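Local coordinates for flap endonuclease 1 (Methanocaldococcus jannaschii, PDB 1A76), which cuts 5'-flap DNA structures and acts as a 5'-3' exonuclease in DNA replication and repair, using magnesium ions, at residues A161-Q172 with Y179-T190. Sequence-based numbering, arbitrary orientation.
Sequences AKKGDVWAVVSQ and YGAPRVVRNLTT
Val-185 sets CG2 against the methyl of Ala-168, 3.8 Å from CB to CG2, and the same branch comes obliquely to the indole of Trp-167. On that face of the sheet Val-170 follows, its CG2 3.8 Å from Leu-188 CD1, the two side chains crossing at about a right angle. Across the sheet, Val-169 points to the other face with Val-184 and brings CG2 near the CB of Ala-181. Strands 168-170 and 183-186 run parallel, stitched by Val-169 N to Arg-183 O, Val-185 N to Val-169 O (2.9 Å) and Ser-171 N to Val-185 O. They are neighbours in the central sheet of the PIN-type nuclease fold, where strand 23-27 pairs with the other edge of 168-170; just ahead of 183-186 in the chain, Tyr-179 packs beside the metal ligands Glu-152 and Glu-154.

Farther out, Arg-183 lays its guanidinium flat on the Trp-167 indole, planes 8° apart, while its CD sits 3.7 Å from the centroid of the six-membered ring. The indole reaches it with CG anti to the backbone N (chi1 -170°), and Arg-183 NH1 hydrogen-bonds to Trp-167 O at 2.8 Å, in the carbonyl plane and on a lone pair, though the bond is bent. A leucine in place of Arg-183 would probably leave that carbonyl without its guanidinium donor and the indole without its stacked cation. At the opposite end Arg-186 NH1 reaches Gln-172 O, 2.9 Å away, while its NE pairs with Glu-196.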
ATOM      1  N   ALA A 161     -10.706   0.495   7.974  1.00 11.18           N
ATOM      2  CA  ALA A 161     -11.843  -0.062   7.250  1.00 11.54           C
ATOM      3  C   ALA A 161     -12.655  -0.929   8.199  1.00 14.21           C
ATOM      4  O   ALA A 161     -13.882  -0.880   8.202  1.00 14.47           O
ATOM      5  CB  ALA A 161     -11.359  -0.881   6.057  1.00  9.24           C
ATOM      6  N   LYS A 162     -11.964  -1.722   9.011  1.00 18.05           N
ATOM      7  CA  LYS A 162     -12.650  -2.587   9.960  1.00 20.67           C
ATOM      8  C   LYS A 162     -13.517  -1.752  10.903  1.00 21.73           C
ATOM      9  O   LYS A 162     -14.660  -2.119  11.202  1.00 23.27           O
ATOM     10  CB  LYS A 162     -11.632  -3.412  10.748  1.00 21.49           C
ATOM     11  CG  LYS A 162     -11.398  -4.794  10.155  1.00 22.57           C
ATOM     12  CD  LYS A 162     -10.027  -5.344  10.502  1.00 26.18           C
ATOM     13  CE  LYS A 162     -10.010  -5.945  11.894  1.00 27.57           C
ATOM     14  NZ  LYS A 162      -8.823  -5.470  12.668  1.00 32.24           N
ATOM     15  N   LYS A 163     -12.984  -0.617  11.346  1.00 23.11           N
ATOM     16  CA  LYS A 163     -13.711   0.279  12.252  1.00 22.56           C
ATOM     17  C   LYS A 163     -14.897   0.972  11.605  1.00 21.59           C
ATOM     18  O   LYS A 163     -15.734   1.540  12.299  1.00 23.74           O
ATOM     19  CB  LYS A 163     -12.786   1.364  12.791  1.00 21.84           C
ATOM     20  CG  LYS A 163     -11.600   0.853  13.578  1.00 25.72           C
ATOM     21  CD  LYS A 163     -11.142   1.901  14.572  1.00 28.68           C
ATOM     22  CE  LYS A 163     -10.906   3.236  13.903  1.00 31.69           C
ATOM     23  NZ  LYS A 163     -10.671   4.303  14.917  1.00 31.79           N
ATOM     24  N   GLY A 164     -14.957   0.959  10.279  1.00 20.56           N
ATOM     25  CA  GLY A 164     -16.064   1.615   9.600  1.00 17.50           C
ATOM     26  C   GLY A 164     -15.807   3.068   9.248  1.00 18.54           C
ATOM     27  O   GLY A 164     -16.715   3.777   8.805  1.00 15.32           O
ATOM     28  N   ASP A 165     -14.575   3.526   9.447  1.00 16.79           N
ATOM     29  CA  ASP A 165     -14.230   4.901   9.124  1.00 17.19           C
ATOM     30  C   ASP A 165     -14.160   5.061   7.605  1.00 19.12           C
ATOM     31  O   ASP A 165     -14.376   6.152   7.068  1.00 18.21           O
ATOM     32  CB  ASP A 165     -12.898   5.270   9.772  1.00 17.84           C
ATOM     33  CG  ASP A 165     -13.048   5.611  11.244  1.00 17.57           C
ATOM     34  OD1 ASP A 165     -14.201   5.666  11.739  1.00 20.05           O
ATOM     35  OD2 ASP A 165     -12.017   5.822  11.905  1.00 21.73           O
ATOM     36  N   VAL A 166     -13.843   3.964   6.919  1.00 17.55           N
ATOM     37  CA  VAL A 166     -13.781   3.950   5.462  1.00 17.11           C
ATOM     38  C   VAL A 166     -14.433   2.652   5.007  1.00 17.22           C
ATOM     39  O   VAL A 166     -14.469   1.671   5.753  1.00 14.41           O
ATOM     40  CB  VAL A 166     -12.322   3.995   4.930  1.00 18.40           C
ATOM     41  CG1 VAL A 166     -11.695   5.336   5.256  1.00 19.39           C
ATOM     42  CG2 VAL A 166     -11.510   2.842   5.522  1.00 19.94           C
ATOM     43  N   TRP A 167     -14.930   2.649   3.775  1.00 14.98           N
ATOM     44  CA  TRP A 167     -15.612   1.489   3.217  1.00 12.87           C
ATOM     45  C   TRP A 167     -14.677   0.362   2.775  1.00 13.86           C
ATOM     46  O   TRP A 167     -15.025  -0.819   2.856  1.00 13.17           O
ATOM     47  CB  TRP A 167     -16.447   1.936   2.027  1.00 10.04           C
ATOM     48  CG  TRP A 167     -17.385   0.893   1.517  1.00 13.01           C
ATOM     49  CD1 TRP A 167     -18.467   0.363   2.168  1.00 12.59           C
ATOM     50  CD2 TRP A 167     -17.354   0.283   0.226  1.00 12.97           C
ATOM     51  NE1 TRP A 167     -19.116  -0.542   1.355  1.00 14.59           N
ATOM     52  CE2 TRP A 167     -18.452  -0.609   0.157  1.00 14.63           C
ATOM     53  CE3 TRP A 167     -16.505   0.402  -0.884  1.00 13.18           C
ATOM     54  CZ2 TRP A 167     -18.721  -1.372  -0.978  1.00 13.66           C
ATOM     55  CZ3 TRP A 167     -16.775  -0.358  -2.004  1.00 15.03           C
ATOM     56  CH2 TRP A 167     -17.876  -1.234  -2.044  1.00 13.18           C
ATOM     57  N   ALA A 168     -13.491   0.732   2.302  1.00 13.31           N
ATOM     58  CA  ALA A 168     -12.540  -0.254   1.834  1.00 12.66           C
ATOM     59  C   ALA A 168     -11.119   0.273   1.762  1.00 14.37           C
ATOM     60  O   ALA A 168     -10.857   1.483   1.916  1.00  8.55           O
ATOM     61  CB  ALA A 168     -12.964  -0.767   0.445  1.00 11.20           C
ATOM     62  N   VAL A 169     -10.207  -0.663   1.526  1.00 11.95           N
ATOM     63  CA  VAL A 169      -8.798  -0.345   1.371  1.00 10.30           C
ATOM     64  C   VAL A 169      -8.528  -0.405  -0.134  1.00  9.83           C
ATOM     65  O   VAL A 169      -8.931  -1.350  -0.812  1.00  9.44           O
ATOM     66  CB  VAL A 169      -7.909  -1.389   2.102  1.00  8.32           C
ATOM     67  CG1 VAL A 169      -6.446  -1.236   1.683  1.00  5.94           C
ATOM     68  CG2 VAL A 169      -8.069  -1.232   3.615  1.00  5.05           C
ATOM     69  N   VAL A 170      -7.887   0.626  -0.663  1.00 11.54           N
ATOM     70  CA  VAL A 170      -7.542   0.649  -2.072  1.00  9.74           C
ATOM     71  C   VAL A 170      -6.101   0.153  -2.204  1.00 10.47           C
ATOM     72  O   VAL A 170      -5.187   0.672  -1.560  1.00  7.17           O
ATOM     73  CB  VAL A 170      -7.677   2.067  -2.647  1.00 11.68           C
ATOM     74  CG1 VAL A 170      -7.049   2.135  -4.039  1.00 10.33           C
ATOM     75  CG2 VAL A 170      -9.146   2.455  -2.699  1.00 14.46           C
ATOM     76  N   SER A 171      -5.911  -0.883  -3.014  1.00 12.25           N
ATOM     77  CA  SER A 171      -4.592  -1.459  -3.218  1.00 13.48           C
ATOM     78  C   SER A 171      -4.620  -2.478  -4.360  1.00 14.68           C
ATOM     79  O   SER A 171      -5.685  -2.936  -4.755  1.00 14.23           O
ATOM     80  CB  SER A 171      -4.125  -2.152  -1.933  1.00 14.09           C
ATOM     81  OG  SER A 171      -2.874  -2.794  -2.142  1.00 15.56           O
ATOM     82  N   GLN A 172      -3.450  -2.818  -4.895  1.00 16.11           N
ATOM     83  CA  GLN A 172      -3.369  -3.802  -5.972  1.00 15.98           C
ATOM     84  C   GLN A 172      -3.134  -5.191  -5.381  1.00 17.14           C
ATOM     85  O   GLN A 172      -3.283  -6.214  -6.065  1.00 17.48           O
ATOM     86  CB  GLN A 172      -2.229  -3.452  -6.927  1.00 14.68           C
ATOM     87  CG  GLN A 172      -2.504  -2.224  -7.769  1.00 17.55           C
ATOM     88  CD  GLN A 172      -3.754  -2.380  -8.598  1.00 16.40           C
ATOM     89  OE1 GLN A 172      -3.787  -3.167  -9.542  1.00 20.34           O
ATOM     90  NE2 GLN A 172      -4.792  -1.648  -8.244  1.00 12.35           N
ATOM     91  N   TYR A 179      -5.333  -8.830   7.208  1.00 11.59           N
ATOM     92  CA  TYR A 179      -5.400  -7.999   8.412  1.00 13.40           C
ATOM     93  C   TYR A 179      -6.847  -7.777   8.821  1.00 11.38           C
ATOM     94  O   TYR A 179      -7.144  -6.971   9.701  1.00 14.29           O
ATOM     95  CB  TYR A 179      -4.730  -6.639   8.191  1.00 14.51           C
ATOM     96  CG  TYR A 179      -3.238  -6.719   8.021  1.00 14.30           C
ATOM     97  CD1 TYR A 179      -2.681  -6.892   6.761  1.00 15.56           C
ATOM     98  CD2 TYR A 179      -2.380  -6.612   9.121  1.00 12.70           C
ATOM     99  CE1 TYR A 179      -1.319  -6.963   6.586  1.00 15.70           C
ATOM    100  CE2 TYR A 179      -0.995  -6.680   8.952  1.00 11.22           C
ATOM    101  CZ  TYR A 179      -0.477  -6.860   7.677  1.00 15.08           C
ATOM    102  OH  TYR A 179       0.880  -6.976   7.472  1.00 16.91           O
ATOM    103  N   GLY A 180      -7.755  -8.502   8.190  1.00 11.66           N
ATOM    104  CA  GLY A 180      -9.150  -8.350   8.543  1.00  9.84           C
ATOM    105  C   GLY A 180      -9.889  -7.248   7.802  1.00 11.24           C
ATOM    106  O   GLY A 180     -11.000  -6.892   8.195  1.00 10.36           O
ATOM    107  N   ALA A 181      -9.285  -6.682   6.758  1.00 10.15           N
ATOM    108  CA  ALA A 181      -9.975  -5.640   5.994  1.00 10.37           C
ATOM    109  C   ALA A 181     -11.270  -6.251   5.445  1.00 11.25           C
ATOM    110  O   ALA A 181     -11.234  -7.258   4.737  1.00 10.33           O
ATOM    111  CB  ALA A 181      -9.115  -5.164   4.850  1.00  4.84           C
ATOM    112  N   PRO A 182     -12.424  -5.632   5.736  1.00 12.22           N
ATOM    113  CA  PRO A 182     -13.683  -6.198   5.234  1.00 11.60           C
ATOM    114  C   PRO A 182     -13.794  -6.124   3.717  1.00 12.51           C
ATOM    115  O   PRO A 182     -14.383  -6.994   3.082  1.00 13.03           O
ATOM    116  CB  PRO A 182     -14.768  -5.371   5.933  1.00 12.21           C
ATOM    117  CG  PRO A 182     -14.055  -4.546   6.956  1.00 12.14           C
ATOM    118  CD  PRO A 182     -12.649  -4.389   6.493  1.00  8.60           C
ATOM    119  N   ARG A 183     -13.206  -5.092   3.133  1.00 11.45           N
ATOM    120  CA  ARG A 183     -13.265  -4.932   1.690  1.00 11.63           C
ATOM    121  C   ARG A 183     -11.985  -4.347   1.130  1.00  7.85           C
ATOM    122  O   ARG A 183     -11.370  -3.480   1.740  1.00  7.98           O
ATOM    123  CB  ARG A 183     -14.412  -3.998   1.313  1.00 14.49           C
ATOM    124  CG  ARG A 183     -15.772  -4.632   1.206  1.00 15.42           C
ATOM    125  CD  ARG A 183     -16.832  -3.549   1.025  1.00 18.56           C
ATOM    126  NE  ARG A 183     -17.943  -3.775   1.937  1.00 21.39           N
ATOM    127  CZ  ARG A 183     -18.017  -3.286   3.172  1.00 22.03           C
ATOM    128  NH1 ARG A 183     -17.051  -2.518   3.653  1.00 20.07           N
ATOM    129  NH2 ARG A 183     -19.074  -3.556   3.920  1.00 27.35           N
ATOM    130  N   VAL A 184     -11.612  -4.819  -0.055  1.00  5.83           N
ATOM    131  CA  VAL A 184     -10.440  -4.334  -0.766  1.00  8.75           C
ATOM    132  C   VAL A 184     -10.933  -4.023  -2.178  1.00 10.63           C
ATOM    133  O   VAL A 184     -11.772  -4.744  -2.721  1.00 10.48           O
ATOM    134  CB  VAL A 184      -9.318  -5.411  -0.859  1.00  8.47           C
ATOM    135  CG1 VAL A 184      -8.283  -4.996  -1.907  1.00  7.12           C
ATOM    136  CG2 VAL A 184      -8.655  -5.590   0.506  1.00  6.92           C
ATOM    137  N   VAL A 185     -10.453  -2.926  -2.755  1.00 10.34           N
ATOM    138  CA  VAL A 185     -10.833  -2.588  -4.121  1.00  8.18           C
ATOM    139  C   VAL A 185      -9.550  -2.375  -4.908  1.00  9.77           C
ATOM    140  O   VAL A 185      -8.729  -1.533  -4.546  1.00  9.12           O
ATOM    141  CB  VAL A 185     -11.680  -1.316  -4.198  1.00 11.18           C
ATOM    142  CG1 VAL A 185     -12.054  -1.054  -5.660  1.00 13.25           C
ATOM    143  CG2 VAL A 185     -12.928  -1.451  -3.338  1.00 11.47           C
ATOM    144  N   ARG A 186      -9.380  -3.164  -5.964  1.00  9.83           N
ATOM    145  CA  ARG A 186      -8.204  -3.095  -6.819  1.00 13.33           C
ATOM    146  C   ARG A 186      -8.522  -2.396  -8.136  1.00 12.47           C
ATOM    147  O   ARG A 186      -9.694  -2.174  -8.464  1.00 14.31           O
ATOM    148  CB  ARG A 186      -7.685  -4.499  -7.102  1.00 12.17           C
ATOM    149  CG  ARG A 186      -7.487  -5.355  -5.847  1.00 11.78           C
ATOM    150  CD  ARG A 186      -6.530  -6.489  -6.161  1.00 16.49           C
ATOM    151  NE  ARG A 186      -6.890  -7.051  -7.451  1.00 19.00           N
ATOM    152  CZ  ARG A 186      -6.094  -7.140  -8.508  1.00 18.18           C
ATOM    153  NH1 ARG A 186      -4.848  -6.710  -8.463  1.00 17.59           N
ATOM    154  NH2 ARG A 186      -6.581  -7.641  -9.631  1.00 20.72           N
ATOM    155  N   ASN A 187      -7.461  -2.039  -8.862  1.00 11.68           N
ATOM    156  CA  ASN A 187      -7.542  -1.354 -10.155  1.00 14.67           C
ATOM    157  C   ASN A 187      -8.134   0.039 -10.190  1.00 13.96           C
ATOM    158  O   ASN A 187      -8.886   0.377 -11.112  1.00 16.21           O
ATOM    159  CB  ASN A 187      -8.265  -2.226 -11.174  1.00 14.55           C
ATOM    160  CG  ASN A 187      -7.601  -3.561 -11.334  1.00 17.30           C
ATOM    161  OD1 ASN A 187      -6.383  -3.659 -11.236  1.00 14.87           O
ATOM    162  ND2 ASN A 187      -8.389  -4.597 -11.562  1.00 14.88           N
ATOM    163  N   LEU A 188      -7.803   0.846  -9.188  1.00 16.24           N
ATOM    164  CA  LEU A 188      -8.239   2.237  -9.163  1.00 18.19           C
ATOM    165  C   LEU A 188      -6.968   3.049  -9.427  1.00 18.82           C
ATOM    166  O   LEU A 188      -7.005   4.041 -10.153  1.00 21.45           O
ATOM    167  CB  LEU A 188      -8.853   2.623  -7.805  1.00 14.31           C
ATOM    168  CG  LEU A 188     -10.284   2.158  -7.512  1.00 11.07           C
ATOM    169  CD1 LEU A 188     -10.746   2.706  -6.160  1.00  9.95           C
ATOM    170  CD2 LEU A 188     -11.239   2.634  -8.620  1.00 13.08           C
ATOM    171  N   THR A 189      -5.841   2.604  -8.864  1.00 17.58           N
ATOM    172  CA  THR A 189      -4.557   3.293  -9.052  1.00 18.32           C
ATOM    173  C   THR A 189      -3.952   3.012 -10.434  1.00 18.67           C
ATOM    174  O   THR A 189      -3.030   3.700 -10.883  1.00 19.96           O
ATOM    175  CB  THR A 189      -3.532   2.907  -7.958  1.00 18.12           C
ATOM    176  OG1 THR A 189      -3.402   1.483  -7.880  1.00 21.30           O
ATOM    177  CG2 THR A 189      -3.974   3.446  -6.611  1.00 15.12           C
ATOM    178  N   THR A 190      -4.481   1.984 -11.084  1.00 19.17           N
ATOM    179  CA  THR A 190      -4.096   1.575 -12.432  1.00 21.65           C
ATOM    180  C   THR A 190      -5.418   1.055 -12.968  1.00 22.19           C
ATOM    181  O   THR A 190      -6.037   0.180 -12.361  1.00 21.89           O
ATOM    182  CB  THR A 190      -3.085   0.421 -12.462  1.00 23.12           C
ATOM    183  OG1 THR A 190      -3.072  -0.260 -11.199  1.00 27.75           O
ATOM    184  CG2 THR A 190      -1.717   0.952 -12.783  1.00 24.00           C
TER